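Local coordinates for protein putative endoribonuclease (PDB 3LYB) that is a putative endoribonuclease of the YjgF-like L-PSP family, whose actual substrate is not established, at residues R19-I30 with V139-P150. Residues are numbered along the deposited sequence; the frame is centred on the assembly and turned at random.
Sequences RAGDFIFLSGII and VLIEVEATVWLP
Ile24 and Val147 face each other as an antiparallel hydrogen-bonded pair, with Ile24 N donating to Val147 O and Val147 N to Ile24 O. Their CB atoms lie 3.8 Å apart. On the same face of the sheet Leu26 CD1 rests on Val147 CG2, and Ile24 CD1 reaches Leu149 CD2 at 3.6 Å, a run of apolar contacts that forms the close-packed part of the contact. On the other face the CG2 methyl of Thr146 lies 3.6 Å from Phe25 CE2, the two side chains running alongside and pointing the same way. These pairs join strand 23-26 to strand 141-148, the central strand of the mixed sheet of this YjgF-like fold, whose other edge pairs with strand 94-101. After Leu26 the register slips by one residue, and a single bridge between Ile29 and Val143 resumes the pairing. Where the type II' turn from Ala20 to Phe23 meets the end of strand 141-148, Trp148 turns an edge to one face of Phe23 in a tilted edge-to-face pair, planes at 55° and CD1 3.8 Å from Phe23 CZ; Ala20 and Gly21 of a third subunit pack against these two rings. The solvent side is looser and holds Arg19 and Pro150. The exposed Arg19, its chain bent at chi3 (-83°), brings NH2 within 2.7 Å of Leu149 O, almost in the guanidinium plane, while NH1 bonds to Gly21 O within the turn.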
loop_
_atom_site.group_PDB
_atom_site.type_symbol
_atom_site.label_atom_id
_atom_site.label_comp_id
_atom_site.label_asym_id
_atom_site.label_seq_id
_atom_site.Cartn_x
_atom_site.Cartn_y
_atom_site.Cartn_z
ATOM N N ARG B 19 -44.762 -1.379 1.837
ATOM C CA ARG B 19 -45.572 -0.526 2.707
ATOM C C ARG B 19 -45.639 -1.089 4.124
ATOM O O ARG B 19 -45.652 -2.305 4.321
ATOM C CB ARG B 19 -46.978 -0.331 2.137
ATOM C CG ARG B 19 -47.919 0.455 3.052
ATOM C CD ARG B 19 -49.214 0.851 2.356
ATOM N NE ARG B 19 -49.089 2.066 1.551
ATOM C CZ ARG B 19 -49.032 3.293 2.063
ATOM N NH1 ARG B 19 -49.075 3.485 3.384
ATOM N NH2 ARG B 19 -48.922 4.333 1.255
ATOM N N ALA B 20 -45.641 -0.182 5.099
ATOM C CA ALA B 20 -45.758 -0.517 6.511
ATOM C C ALA B 20 -46.356 0.685 7.230
ATOM O O ALA B 20 -45.668 1.698 7.453
ATOM C CB ALA B 20 -44.400 -0.876 7.092
ATOM N N GLY B 21 -47.640 0.577 7.575
ATOM C CA GLY B 21 -48.396 1.723 8.063
ATOM C C GLY B 21 -48.396 2.784 6.976
ATOM O O GLY B 21 -48.605 2.482 5.791
ATOM N N ASP B 22 -48.124 4.020 7.379
ATOM C CA ASP B 22 -48.143 5.156 6.463
ATOM C C ASP B 22 -46.819 5.299 5.695
ATOM O O ASP B 22 -46.604 6.268 4.935
ATOM C CB ASP B 22 -48.468 6.433 7.242
ATOM C CG ASP B 22 -49.800 6.335 8.001
ATOM O OD1 ASP B 22 -50.838 5.994 7.395
ATOM O OD2 ASP B 22 -49.812 6.593 9.217
ATOM N N PHE B 23 -45.945 4.311 5.879
ATOM C CA PHE B 23 -44.593 4.376 5.365
ATOM C C PHE B 23 -44.364 3.420 4.212
ATOM O O PHE B 23 -44.927 2.326 4.165
ATOM C CB PHE B 23 -43.593 4.043 6.470
ATOM C CG PHE B 23 -43.347 5.157 7.432
ATOM C CD1 PHE B 23 -42.465 6.183 7.118
ATOM C CD2 PHE B 23 -43.968 5.163 8.681
ATOM C CE1 PHE B 23 -42.217 7.211 8.022
ATOM C CE2 PHE B 23 -43.722 6.184 9.597
ATOM C CZ PHE B 23 -42.847 7.209 9.263
ATOM N N ILE B 24 -43.515 3.848 3.294
ATOM C CA ILE B 24 -43.041 3.008 2.225
ATOM C C ILE B 24 -41.526 3.031 2.258
ATOM O O ILE B 24 -40.905 4.104 2.257
ATOM C CB ILE B 24 -43.544 3.512 0.890
ATOM C CG1 ILE B 24 -45.067 3.389 0.861
ATOM C CG2 ILE B 24 -42.885 2.752 -0.280
ATOM C CD1 ILE B 24 -45.716 4.432 0.028
ATOM N N PHE B 25 -40.943 1.836 2.307
ATOM C CA PHE B 25 -39.502 1.667 2.345
ATOM C C PHE B 25 -38.986 1.173 1.011
ATOM O O PHE B 25 -39.474 0.180 0.495
ATOM C CB PHE B 25 -39.134 0.682 3.442
ATOM C CG PHE B 25 -39.478 1.160 4.816
ATOM C CD1 PHE B 25 -40.745 0.927 5.354
ATOM C CD2 PHE B 25 -38.541 1.849 5.576
ATOM C CE1 PHE B 25 -41.076 1.380 6.632
ATOM C CE2 PHE B 25 -38.858 2.309 6.861
ATOM C CZ PHE B 25 -40.130 2.073 7.390
ATOM N N LEU B 26 -38.009 1.876 0.446
ATOM C CA LEU B 26 -37.355 1.395 -0.770
ATOM C C LEU B 26 -36.109 0.615 -0.431
ATOM O O LEU B 26 -35.423 0.913 0.534
ATOM C CB LEU B 26 -37.015 2.540 -1.729
ATOM C CG LEU B 26 -38.124 2.957 -2.696
ATOM C CD1 LEU B 26 -39.181 3.709 -1.931
ATOM C CD2 LEU B 26 -37.614 3.825 -3.802
ATOM N N SER B 27 -35.838 -0.411 -1.219
ATOM C CA SER B 27 -34.516 -0.993 -1.264
ATOM C C SER B 27 -33.534 0.068 -1.735
ATOM O O SER B 27 -33.915 0.951 -2.516
ATOM C CB SER B 27 -34.515 -2.138 -2.258
ATOM O OG SER B 27 -35.234 -3.225 -1.721
ATOM N N GLY B 28 -32.284 -0.004 -1.256
ATOM C CA GLY B 28 -31.209 0.880 -1.756
ATOM C C GLY B 28 -31.131 0.735 -3.255
ATOM O O GLY B 28 -31.190 -0.370 -3.786
ATOM N N ILE B 29 -31.058 1.848 -3.960
ATOM C CA ILE B 29 -31.064 1.786 -5.427
ATOM C C ILE B 29 -29.699 2.123 -6.027
ATOM O O ILE B 29 -29.006 3.015 -5.565
ATOM C CB ILE B 29 -32.232 2.607 -6.041
ATOM C CG1 ILE B 29 -33.512 1.768 -5.967
ATOM C CG2 ILE B 29 -31.948 2.997 -7.521
ATOM C CD1 ILE B 29 -34.803 2.563 -6.039
ATOM N N ILE B 30 -29.320 1.368 -7.044
ATOM C CA ILE B 30 -28.067 1.576 -7.740
ATOM C C ILE B 30 -28.315 1.899 -9.227
ATOM O O ILE B 30 -29.367 1.571 -9.765
ATOM C CB ILE B 30 -27.145 0.346 -7.586
ATOM C CG1 ILE B 30 -27.949 -0.936 -7.734
ATOM C CG2 ILE B 30 -26.445 0.360 -6.228
ATOM C CD1 ILE B 30 -27.145 -2.057 -8.387
ATOM N N VAL B 139 -19.850 1.178 -9.423
ATOM C CA VAL B 139 -20.996 1.880 -8.887
ATOM C C VAL B 139 -20.527 2.907 -7.845
ATOM O O VAL B 139 -19.966 2.551 -6.822
ATOM C CB VAL B 139 -22.045 0.870 -8.338
ATOM C CG1 VAL B 139 -23.008 1.502 -7.353
ATOM C CG2 VAL B 139 -22.782 0.208 -9.493
ATOM N N LEU B 140 -20.769 4.180 -8.116
ATOM C CA LEU B 140 -20.207 5.286 -7.339
ATOM C C LEU B 140 -21.128 5.879 -6.270
ATOM O O LEU B 140 -20.670 6.602 -5.373
ATOM C CB LEU B 140 -19.785 6.411 -8.281
ATOM C CG LEU B 140 -18.831 6.072 -9.428
ATOM C CD1 LEU B 140 -18.731 7.272 -10.401
ATOM C CD2 LEU B 140 -17.494 5.757 -8.853
ATOM N N ILE B 141 -22.413 5.558 -6.359
ATOM C CA ILE B 141 -23.431 6.163 -5.509
ATOM C C ILE B 141 -24.576 5.177 -5.360
ATOM O O ILE B 141 -24.958 4.523 -6.308
ATOM C CB ILE B 141 -23.934 7.513 -6.108
ATOM C CG1 ILE B 141 -25.083 8.098 -5.296
ATOM C CG2 ILE B 141 -24.377 7.359 -7.581
ATOM C CD1 ILE B 141 -24.667 8.861 -4.087
ATOM N N GLU B 142 -25.099 5.028 -4.161
ATOM C CA GLU B 142 -26.290 4.221 -3.973
ATOM C C GLU B 142 -27.145 4.922 -2.934
ATOM O O GLU B 142 -26.633 5.267 -1.857
ATOM C CB GLU B 142 -25.946 2.812 -3.501
ATOM C CG GLU B 142 -27.104 2.184 -2.741
ATOM C CD GLU B 142 -27.011 0.684 -2.584
ATOM O OE1 GLU B 142 -26.027 0.091 -3.071
ATOM O OE2 GLU B 142 -27.934 0.091 -1.962
ATOM N N VAL B 143 -28.422 5.152 -3.261
ATOM C CA VAL B 143 -29.340 5.870 -2.346
ATOM C C VAL B 143 -30.459 4.988 -1.850
ATOM O O VAL B 143 -31.019 4.217 -2.607
ATOM C CB VAL B 143 -29.984 7.117 -2.985
ATOM C CG1 VAL B 143 -30.842 7.840 -1.949
ATOM C CG2 VAL B 143 -28.935 8.054 -3.514
ATOM N N GLU B 144 -30.760 5.097 -0.567
ATOM C CA GLU B 144 -31.864 4.375 0.054
ATOM C C GLU B 144 -32.922 5.386 0.474
ATOM O O GLU B 144 -32.614 6.382 1.103
ATOM C CB GLU B 144 -31.363 3.583 1.271
ATOM C CG GLU B 144 -32.436 2.822 2.055
ATOM C CD GLU B 144 -32.008 2.520 3.494
ATOM O OE1 GLU B 144 -31.086 1.696 3.670
ATOM O OE2 GLU B 144 -32.586 3.091 4.458
ATOM N N ALA B 145 -34.166 5.120 0.122
ATOM C CA ALA B 145 -35.228 6.083 0.327
ATOM C C ALA B 145 -36.295 5.562 1.263
ATOM O O ALA B 145 -36.688 4.395 1.210
ATOM C CB ALA B 145 -35.850 6.491 -1.017
ATOM N N THR B 146 -36.766 6.441 2.125
ATOM C CA THR B 146 -37.934 6.141 2.920
ATOM C C THR B 146 -39.060 7.167 2.660
ATOM O O THR B 146 -38.830 8.377 2.605
ATOM C CB THR B 146 -37.575 6.021 4.391
ATOM O OG1 THR B 146 -36.505 5.078 4.517
ATOM C CG2 THR B 146 -38.760 5.514 5.181
ATOM N N VAL B 147 -40.268 6.648 2.482
ATOM C CA VAL B 147 -41.414 7.459 2.090
ATOM C C VAL B 147 -42.503 7.514 3.183
ATOM O O VAL B 147 -42.832 6.492 3.798
ATOM C CB VAL B 147 -42.002 6.949 0.755
ATOM C CG1 VAL B 147 -42.750 8.038 0.079
ATOM C CG2 VAL B 147 -40.899 6.515 -0.181
ATOM N N TRP B 148 -43.025 8.715 3.442
ATOM C CA TRP B 148 -44.251 8.875 4.254
ATOM C C TRP B 148 -45.409 9.271 3.363
ATOM O O TRP B 148 -45.398 10.322 2.725
ATOM C CB TRP B 148 -44.068 9.908 5.354
ATOM C CG TRP B 148 -45.183 9.948 6.397
ATOM C CD1 TRP B 148 -45.533 8.955 7.274
ATOM C CD2 TRP B 148 -46.040 11.059 6.691
ATOM N NE1 TRP B 148 -46.555 9.379 8.094
ATOM C CE2 TRP B 148 -46.894 10.662 7.753
ATOM C CE3 TRP B 148 -46.172 12.353 6.161
ATOM C CZ2 TRP B 148 -47.875 11.514 8.291
ATOM C CZ3 TRP B 148 -47.145 13.205 6.700
ATOM C CH2 TRP B 148 -47.983 12.778 7.753
ATOM N N LEU B 149 -46.410 8.406 3.343
ATOM C CA LEU B 149 -47.507 8.505 2.404
ATOM C C LEU B 149 -48.737 7.801 2.994
ATOM O O LEU B 149 -48.941 6.601 2.726
ATOM C CB LEU B 149 -47.088 7.836 1.101
ATOM C CG LEU B 149 -47.857 8.132 -0.176
ATOM C CD1 LEU B 149 -47.876 9.629 -0.478
ATOM C CD2 LEU B 149 -47.244 7.364 -1.329
ATOM N N PRO B 150 -49.548 8.533 3.813
ATOM C CA PRO B 150 -50.766 8.000 4.488
ATOM C C PRO B 150 -51.786 7.304 3.554
ATOM O O PRO B 150 -52.103 6.114 3.749
ATOM C CB PRO B 150 -51.386 9.253 5.135
ATOM C CG PRO B 150 -50.207 10.149 5.387
ATOM C CD PRO B 150 -49.294 9.939 4.201
#